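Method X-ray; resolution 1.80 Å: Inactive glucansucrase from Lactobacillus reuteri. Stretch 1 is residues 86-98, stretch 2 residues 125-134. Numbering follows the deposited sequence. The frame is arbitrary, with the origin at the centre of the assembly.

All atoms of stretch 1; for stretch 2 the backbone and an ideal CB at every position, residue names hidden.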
ATOM      1  N   ILE A  86      24.994 -10.406  31.419  1.00 34.78           N
ATOM      2  CA  ILE A  86      24.607 -11.663  30.767  1.00 35.34           C
ATOM      3  C   ILE A  86      24.768 -11.598  29.253  1.00 36.03           C
ATOM      4  O   ILE A  86      24.658 -10.526  28.648  1.00 35.03           O
ATOM      5  CB  ILE A  86      23.151 -12.080  31.097  1.00 35.08           C
ATOM      6  CG1 ILE A  86      22.131 -11.027  30.641  1.00 33.99           C
ATOM      7  CG2 ILE A  86      22.997 -12.321  32.590  1.00 35.39           C
ATOM      8  CD1 ILE A  86      20.697 -11.496  30.736  1.00 33.78           C
ATOM      9  N   TRP A  87      25.020 -12.764  28.652  1.00 38.61           N
ATOM     10  CA  TRP A  87      25.256 -12.902  27.204  1.00 38.36           C
ATOM     11  C   TRP A  87      24.690 -14.241  26.718  1.00 40.00           C
ATOM     12  O   TRP A  87      24.596 -15.185  27.500  1.00 40.90           O
ATOM     13  CB  TRP A  87      26.755 -12.830  26.887  1.00 38.95           C
ATOM     14  CG  TRP A  87      27.397 -11.627  27.493  1.00 38.80           C
ATOM     15  CD1 TRP A  87      27.520 -10.405  26.925  1.00 38.68           C
ATOM     16  CD2 TRP A  87      27.955 -11.522  28.805  1.00 39.65           C
ATOM     17  NE1 TRP A  87      28.135  -9.541  27.787  1.00 38.70           N
ATOM     18  CE2 TRP A  87      28.414 -10.198  28.953  1.00 39.75           C
ATOM     19  CE3 TRP A  87      28.108 -12.415  29.866  1.00 40.25           C
ATOM     20  CZ2 TRP A  87      29.017  -9.737  30.126  1.00 40.97           C
ATOM     21  CZ3 TRP A  87      28.717 -11.965  31.038  1.00 41.66           C
ATOM     22  CH2 TRP A  87      29.168 -10.634  31.157  1.00 42.19           C
ATOM     23  N   PRO A  88      24.295 -14.321  25.433  1.00 40.74           N
ATOM     24  CA  PRO A  88      23.842 -15.602  24.875  1.00 41.27           C
ATOM     25  C   PRO A  88      24.921 -16.686  24.797  1.00 42.86           C
ATOM     26  O   PRO A  88      24.575 -17.865  24.718  1.00 43.45           O
ATOM     27  CB  PRO A  88      23.354 -15.236  23.469  1.00 41.48           C
ATOM     28  CG  PRO A  88      23.999 -13.930  23.146  1.00 40.98           C
ATOM     29  CD  PRO A  88      24.221 -13.224  24.450  1.00 40.27           C
ATOM     30  N   SER A  89      26.199 -16.300  24.818  1.00 44.03           N
ATOM     31  CA  SER A  89      27.305 -17.261  24.746  1.00 46.05           C
ATOM     32  C   SER A  89      28.620 -16.664  25.211  1.00 47.42           C
ATOM     33  O   SER A  89      28.747 -15.442  25.351  1.00 47.16           O
ATOM     34  CB  SER A  89      27.478 -17.733  23.297  1.00 46.68           C
ATOM     35  OG  SER A  89      27.869 -16.649  22.463  1.00 45.43           O
ATOM     36  N   LYS A  90      29.597 -17.537  25.450  1.00 50.07           N
ATOM     37  CA  LYS A  90      30.981 -17.123  25.740  1.00 53.19           C
ATOM     38  C   LYS A  90      31.551 -16.255  24.608  1.00 51.57           C
ATOM     39  O   LYS A  90      32.264 -15.270  24.857  1.00 50.72           O
ATOM     40  CB  LYS A  90      31.889 -18.344  25.941  1.00 56.28           C
ATOM     41  CG  LYS A  90      31.923 -18.909  27.351  1.00 59.68           C
ATOM     42  CD  LYS A  90      32.899 -20.063  27.447  1.00 64.59           C
ATOM     43  CE  LYS A  90      32.408 -21.237  28.354  1.00 68.05           C
ATOM     44  NZ  LYS A  90      31.818 -20.827  29.660  1.00 69.96           N
ATOM     45  N   ASP A  91      31.225 -16.637  23.376  1.00 49.45           N
ATOM     46  CA  ASP A  91      31.627 -15.900  22.175  1.00 49.14           C
ATOM     47  C   ASP A  91      31.239 -14.414  22.289  1.00 45.26           C
ATOM     48  O   ASP A  91      32.087 -13.536  22.161  1.00 44.23           O
ATOM     49  CB  ASP A  91      30.979 -16.559  20.934  1.00 49.74           C
ATOM     50  CG  ASP A  91      31.366 -15.892  19.609  1.00 50.53           C
ATOM     51  OD1 ASP A  91      32.446 -15.269  19.509  1.00 51.03           O
ATOM     52  OD2 ASP A  91      30.575 -16.018  18.651  1.00 53.10           O
ATOM     53  N   VAL A  92      29.964 -14.164  22.563  1.00 44.21           N
ATOM     54  CA  VAL A  92      29.417 -12.802  22.622  1.00 42.63           C
ATOM     55  C   VAL A  92      29.929 -12.050  23.859  1.00 42.85           C
ATOM     56  O   VAL A  92      30.169 -10.847  23.797  1.00 42.86           O
ATOM     57  CB  VAL A  92      27.861 -12.812  22.539  1.00 41.86           C
ATOM     58  CG1 VAL A  92      27.274 -11.406  22.684  1.00 40.78           C
ATOM     59  CG2 VAL A  92      27.410 -13.434  21.214  1.00 41.94           C
ATOM     60  N   GLN A  93      30.131 -12.767  24.962  1.00 42.34           N
ATOM     61  CA  GLN A  93      30.745 -12.193  26.154  1.00 42.67           C
ATOM     62  C   GLN A  93      32.127 -11.634  25.827  1.00 42.49           C
ATOM     63  O   GLN A  93      32.449 -10.494  26.182  1.00 41.75           O
ATOM     64  CB  GLN A  93      30.834 -13.244  27.273  1.00 43.24           C
ATOM     65  CG  GLN A  93      31.437 -12.752  28.592  1.00 44.40           C
ATOM     66  CD  GLN A  93      31.568 -13.849  29.634  1.00 44.61           C
ATOM     67  OE1 GLN A  93      31.502 -15.021  29.311  1.00 46.09           O
ATOM     68  NE2 GLN A  93      31.758 -13.466  30.890  1.00 46.41           N
ATOM     69  N   ALA A  94      32.944 -12.442  25.159  1.00 43.75           N
ATOM     70  CA  ALA A  94      34.287 -12.011  24.768  1.00 43.66           C
ATOM     71  C   ALA A  94      34.202 -10.842  23.790  1.00 42.98           C
ATOM     72  O   ALA A  94      34.985  -9.900  23.906  1.00 43.02           O
ATOM     73  CB  ALA A  94      35.088 -13.167  24.183  1.00 45.08           C
ATOM     74  N   GLN A  95      33.226 -10.870  22.876  1.00 41.76           N
ATOM     75  CA  GLN A  95      32.988  -9.730  21.975  1.00 41.18           C
ATOM     76  C   GLN A  95      32.609  -8.451  22.714  1.00 40.39           C
ATOM     77  O   GLN A  95      33.104  -7.371  22.382  1.00 39.75           O
ATOM     78  CB  GLN A  95      31.897 -10.019  20.952  1.00 40.82           C
ATOM     79  CG  GLN A  95      32.245 -11.008  19.847  1.00 41.21           C
ATOM     80  CD  GLN A  95      31.047 -11.253  18.953  1.00 41.04           C
ATOM     81  OE1 GLN A  95      30.494 -10.318  18.382  1.00 39.82           O
ATOM     82  NE2 GLN A  95      30.614 -12.506  18.856  1.00 41.94           N
ATOM     83  N   PHE A  96      31.746  -8.575  23.724  1.00 40.08           N
ATOM     84  CA  PHE A  96      31.363  -7.427  24.553  1.00 38.63           C
ATOM     85  C   PHE A  96      32.578  -6.785  25.209  1.00 39.86           C
ATOM     86  O   PHE A  96      32.745  -5.565  25.158  1.00 39.08           O
ATOM     87  CB  PHE A  96      30.344  -7.838  25.615  1.00 38.00           C
ATOM     88  CG  PHE A  96      29.931  -6.717  26.520  1.00 37.47           C
ATOM     89  CD1 PHE A  96      28.949  -5.813  26.120  1.00 36.85           C
ATOM     90  CD2 PHE A  96      30.502  -6.568  27.773  1.00 37.59           C
ATOM     91  CE1 PHE A  96      28.557  -4.778  26.947  1.00 35.96           C
ATOM     92  CE2 PHE A  96      30.122  -5.524  28.607  1.00 37.23           C
ATOM     93  CZ  PHE A  96      29.145  -4.630  28.193  1.00 36.55           C
ATOM     94  N   ILE A  97      33.428  -7.613  25.804  1.00 41.93           N
ATOM     95  CA  ILE A  97      34.637  -7.145  26.493  1.00 43.64           C
ATOM     96  C   ILE A  97      35.570  -6.415  25.520  1.00 44.25           C
ATOM     97  O   ILE A  97      35.983  -5.277  25.784  1.00 44.82           O
ATOM     98  CB  ILE A  97      35.358  -8.313  27.232  1.00 44.44           C
ATOM     99  CG1 ILE A  97      34.485  -8.820  28.394  1.00 44.39           C
ATOM    100  CG2 ILE A  97      36.724  -7.879  27.769  1.00 45.81           C
ATOM    101  CD1 ILE A  97      34.861 -10.192  28.927  1.00 45.27           C
ATOM    102  N   LYS A  98      35.872  -7.071  24.402  1.00 45.67           N
ATOM    103  CA  LYS A  98      36.672  -6.493  23.310  1.00 46.87           C
ATOM    104  C   LYS A  98      36.124  -5.165  22.799  1.00 43.92           C
ATOM    105  O   LYS A  98      36.864  -4.194  22.675  1.00 43.68           O
ATOM    106  CB  LYS A  98      36.744  -7.460  22.117  1.00 49.86           C
ATOM    107  CG  LYS A  98      37.712  -8.622  22.276  1.00 53.72           C
ATOM    108  CD  LYS A  98      37.994  -9.321  20.930  1.00 56.80           C
ATOM    109  CE  LYS A  98      38.970  -8.685  19.951  1.00 60.37           C
ATOM    110  NZ  LYS A  98      39.652  -9.687  19.076  1.00 63.95           N
ATOM    111  N   UNK A 125      39.528 -19.231  28.951  1.00 73.45           N
ATOM    112  CA  UNK A 125      39.119 -19.833  30.221  1.00 74.38           C
ATOM    113  C   UNK A 125      37.966 -19.038  30.862  1.00 71.32           C
ATOM    114  O   UNK A 125      37.986 -17.808  30.870  1.00 69.80           O
ATOM    115  CB  UNK A 125      40.310 -19.903  31.179  1.00 74.38           C
ATOM    116  N   UNK A 126      36.969 -19.763  31.369  1.00 69.53           N
ATOM    117  CA  UNK A 126      35.717 -19.181  31.865  1.00 67.30           C
ATOM    118  C   UNK A 126      35.916 -18.213  33.026  1.00 67.17           C
ATOM    119  O   UNK A 126      35.325 -17.130  33.025  1.00 66.36           O
ATOM    120  CB  UNK A 126      34.767 -20.299  32.301  1.00 67.30           C
ATOM    121  N   UNK A 127      36.744 -18.584  34.000  1.00 66.11           N
ATOM    122  CA  UNK A 127      37.001 -17.705  35.143  1.00 65.86           C
ATOM    123  C   UNK A 127      37.761 -16.425  34.738  1.00 64.39           C
ATOM    124  O   UNK A 127      37.547 -15.375  35.341  1.00 62.14           O
ATOM    125  CB  UNK A 127      37.795 -18.464  36.208  1.00 65.86           C
ATOM    126  N   UNK A 128      38.607 -16.505  33.707  1.00 64.34           N
ATOM    127  CA  UNK A 128      39.283 -15.315  33.156  1.00 64.72           C
ATOM    128  C   UNK A 128      38.269 -14.341  32.522  1.00 61.90           C
ATOM    129  O   UNK A 128      38.332 -13.136  32.783  1.00 62.33           O
ATOM    130  CB  UNK A 128      40.325 -15.734  32.117  1.00 64.72           C
ATOM    131  N   UNK A 129      37.356 -14.857  31.697  1.00 59.13           N
ATOM    132  CA  UNK A 129      36.298 -14.018  31.095  1.00 58.13           C
ATOM    133  C   UNK A 129      35.409 -13.377  32.162  1.00 55.55           C
ATOM    134  O   UNK A 129      35.059 -12.204  32.051  1.00 54.32           O
ATOM    135  CB  UNK A 129      35.437 -14.852  30.144  1.00 58.13           C
ATOM    136  N   UNK A 130      35.043 -14.149  33.185  1.00 54.71           N
ATOM    137  CA  UNK A 130      34.197 -13.643  34.268  1.00 53.05           C
ATOM    138  C   UNK A 130      34.903 -12.509  34.997  1.00 54.16           C
ATOM    139  O   UNK A 130      34.313 -11.466  35.262  1.00 53.81           O
ATOM    140  CB  UNK A 130      33.839 -14.763  35.247  1.00 53.05           C
ATOM    141  N   UNK A 131      36.180 -12.724  35.305  1.00 54.76           N
ATOM    142  CA  UNK A 131      37.008 -11.724  35.962  1.00 56.07           C
ATOM    143  C   UNK A 131      37.177 -10.451  35.129  1.00 53.54           C
ATOM    144  O   UNK A 131      37.048  -9.352  35.673  1.00 53.50           O
ATOM    145  CB  UNK A 131      38.382 -12.320  36.275  1.00 56.07           C
ATOM    146  N   UNK A 132      37.441 -10.594  33.830  1.00 51.08           N
ATOM    147  CA  UNK A 132      37.493  -9.432  32.933  1.00 50.80           C
ATOM    148  C   UNK A 132      36.142  -8.703  32.874  1.00 47.70           C
ATOM    149  O   UNK A 132      36.104  -7.476  32.916  1.00 45.38           O
ATOM    150  CB  UNK A 132      37.909  -9.871  31.528  1.00 50.80           C
ATOM    151  N   UNK A 133      35.042  -9.457  32.804  1.00 46.22           N
ATOM    152  CA  UNK A 133      33.701  -8.859  32.793  1.00 44.24           C
ATOM    153  C   UNK A 133      33.385  -8.090  34.089  1.00 43.00           C
ATOM    154  O   UNK A 133      32.800  -7.014  34.032  1.00 41.61           O
ATOM    155  CB  UNK A 133      32.652  -9.952  32.577  1.00 44.24           C
ATOM    156  N   UNK A 134      33.776  -8.638  35.241  1.00 42.32           N
ATOM    157  CA  UNK A 134      33.572  -7.957  36.521  1.00 42.62           C
ATOM    158  C   UNK A 134      34.392  -6.661  36.594  1.00 42.14           C
ATOM    159  O   UNK A 134      33.891  -5.608  37.016  1.00 40.80           O
ATOM    160  CB  UNK A 134      33.948  -8.884  37.679  1.00 42.62           C
TER

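The two stretches each enter a helix, 90-98 and 126-134, whose axes approach to 10.3 Å and run in broadly the same direction at 38°. Positions 126, 129 and 133 follow the seam between them, with CA atoms nearest those of K90, A94 and I97.

Position 125 directly precedes the helix, with phi/psi of -50/136°, and its CB points away from stretch 1. An N-cap calls for a short side chain with an acceptor, such as Ser, Thr, Asp or Asn. The residue is N125, whose OD1 accepts from the backbone N of position 128 at 3.2 Å, as S89 OG does from V92 N at 3.3 Å in the other helix.

At position 126 the CB points sideways, and its ideal position lies 4.0 Å from K90 NZ. A lysine ammonium favours an oxygen-bearing neighbour, so Ser, Thr, Asp or Asn would all be reasonable, with Glu possible if it folded back. The deposited T126, with chi1 at -58° (m), receives a hydrogen bond from K90 NZ to T126 OG1 at 3.1 Å. This is the only hydrogen bond across the two stretches.

Positions 127 and 128 have nothing of stretch 1 within 5.5 Å of their ideal CB atoms, so the contact sets little restriction on either. Position 127 is T127, whose OG1 donates to N125 OD1 at 2.6 Å and so ties the first turn to its cap; 128 is V128.

Position 129 points toward stretch 1, where K90, Q93, A94 and I97 outline a hole. The small A94 leaves room in its floor, and the methylenes of K90 and the end of I97 offer apolar walls. An apolar chain of medium length, Leu or perhaps Ile or Met, fits this description. L129 fills the hole as a knob, in the m,t rotamer: its CD2 lies 4.1 Å from A94 CB and 4.3 Å from I97 CD1, while its CD1 comes within 4.2 Å of K90 CG. At 89 Å², it has the largest area covered by the other stretch.

Position 130 points away, with Q93 NE2 5.0 Å from its ideal CB, and many residues would serve; it is A130. Position 131 is out of reach and equally unconstrained by stretch 1; it is N131.

At position 132 the CB points toward stretch 1 and its ideal position is 4.0 Å from I97 CD1, favouring an aliphatic start such as that of Leu, Met or even a long polar chain. In M132 the CB makes this contact, at 4.0 Å from I97 CD1, and the end of the chain leads away.

Position 133 points directly into a crowded site: W87 CH2, Q93 NE2 and I97 CD1 all lie within 4.3 Å of the ideal CB. Ala is the natural choice, with Gly or Ser also conceivable. A133 places its CB 3.8 Å from W87 CH2 and 4.2 Å from I97 CD1.

Position 134 points away and is permissive; it is Q134, whose OE1 is hydrogen-bonded elsewhere in the structure.

Stretch 2 125-134: NTTVLANMAQ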
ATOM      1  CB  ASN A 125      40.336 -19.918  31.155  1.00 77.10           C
ATOM      2  CG  ASN A 125      39.974 -20.343  32.561  1.00 77.80           C
ATOM      3  OD1 ASN A 125      39.669 -19.508  33.411  1.00 77.73           O
ATOM      4  ND2 ASN A 125      40.026 -21.642  32.819  1.00 79.69           N
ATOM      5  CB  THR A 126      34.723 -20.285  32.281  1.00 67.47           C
ATOM      6  OG1 THR A 126      34.469 -21.129  31.156  1.00 70.48           O
ATOM      7  CG2 THR A 126      33.398 -19.693  32.779  1.00 68.05           C
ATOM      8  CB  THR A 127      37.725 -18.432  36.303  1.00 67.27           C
ATOM      9  OG1 THR A 127      38.930 -19.032  35.827  1.00 66.84           O
ATOM     10  CG2 THR A 127      36.829 -19.514  36.911  1.00 67.24           C
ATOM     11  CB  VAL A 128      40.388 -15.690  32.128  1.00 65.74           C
ATOM     12  CG1 VAL A 128      40.917 -14.458  31.383  1.00 64.84           C
ATOM     13  CG2 VAL A 128      41.526 -16.423  32.828  1.00 67.49           C
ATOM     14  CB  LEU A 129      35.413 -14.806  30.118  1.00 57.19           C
ATOM     15  CG  LEU A 129      35.981 -15.209  28.760  1.00 59.18           C
ATOM     16  CD1 LEU A 129      34.919 -15.960  27.972  1.00 59.24           C
ATOM     17  CD2 LEU A 129      36.477 -14.006  27.969  1.00 59.85           C
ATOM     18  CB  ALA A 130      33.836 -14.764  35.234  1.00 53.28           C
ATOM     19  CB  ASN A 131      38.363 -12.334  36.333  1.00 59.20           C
ATOM     20  CG  ASN A 131      39.216 -11.420  37.176  1.00 62.94           C
ATOM     21  OD1 ASN A 131      40.173 -10.816  36.685  1.00 64.27           O
ATOM     22  ND2 ASN A 131      38.888 -11.321  38.453  1.00 66.02           N
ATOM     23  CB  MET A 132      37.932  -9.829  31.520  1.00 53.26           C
ATOM     24  CG  MET A 132      39.382 -10.269  31.436  1.00 56.13           C
ATOM     25  SD  MET A 132      39.823 -10.781  29.764  1.00 60.87           S
ATOM     26  CE  MET A 132      41.598 -10.519  29.740  1.00 62.83           C
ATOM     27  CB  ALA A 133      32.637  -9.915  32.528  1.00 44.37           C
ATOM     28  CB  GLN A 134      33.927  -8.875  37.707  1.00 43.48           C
ATOM     29  CG  GLN A 134      33.692  -8.260  39.092  1.00 43.75           C
ATOM     30  CD  GLN A 134      32.281  -7.686  39.263  1.00 42.34           C
ATOM     31  OE1 GLN A 134      31.336  -8.400  39.603  1.00 42.16           O
ATOM     32  NE2 GLN A 134      32.149  -6.389  39.045  1.00 42.46           N
TER
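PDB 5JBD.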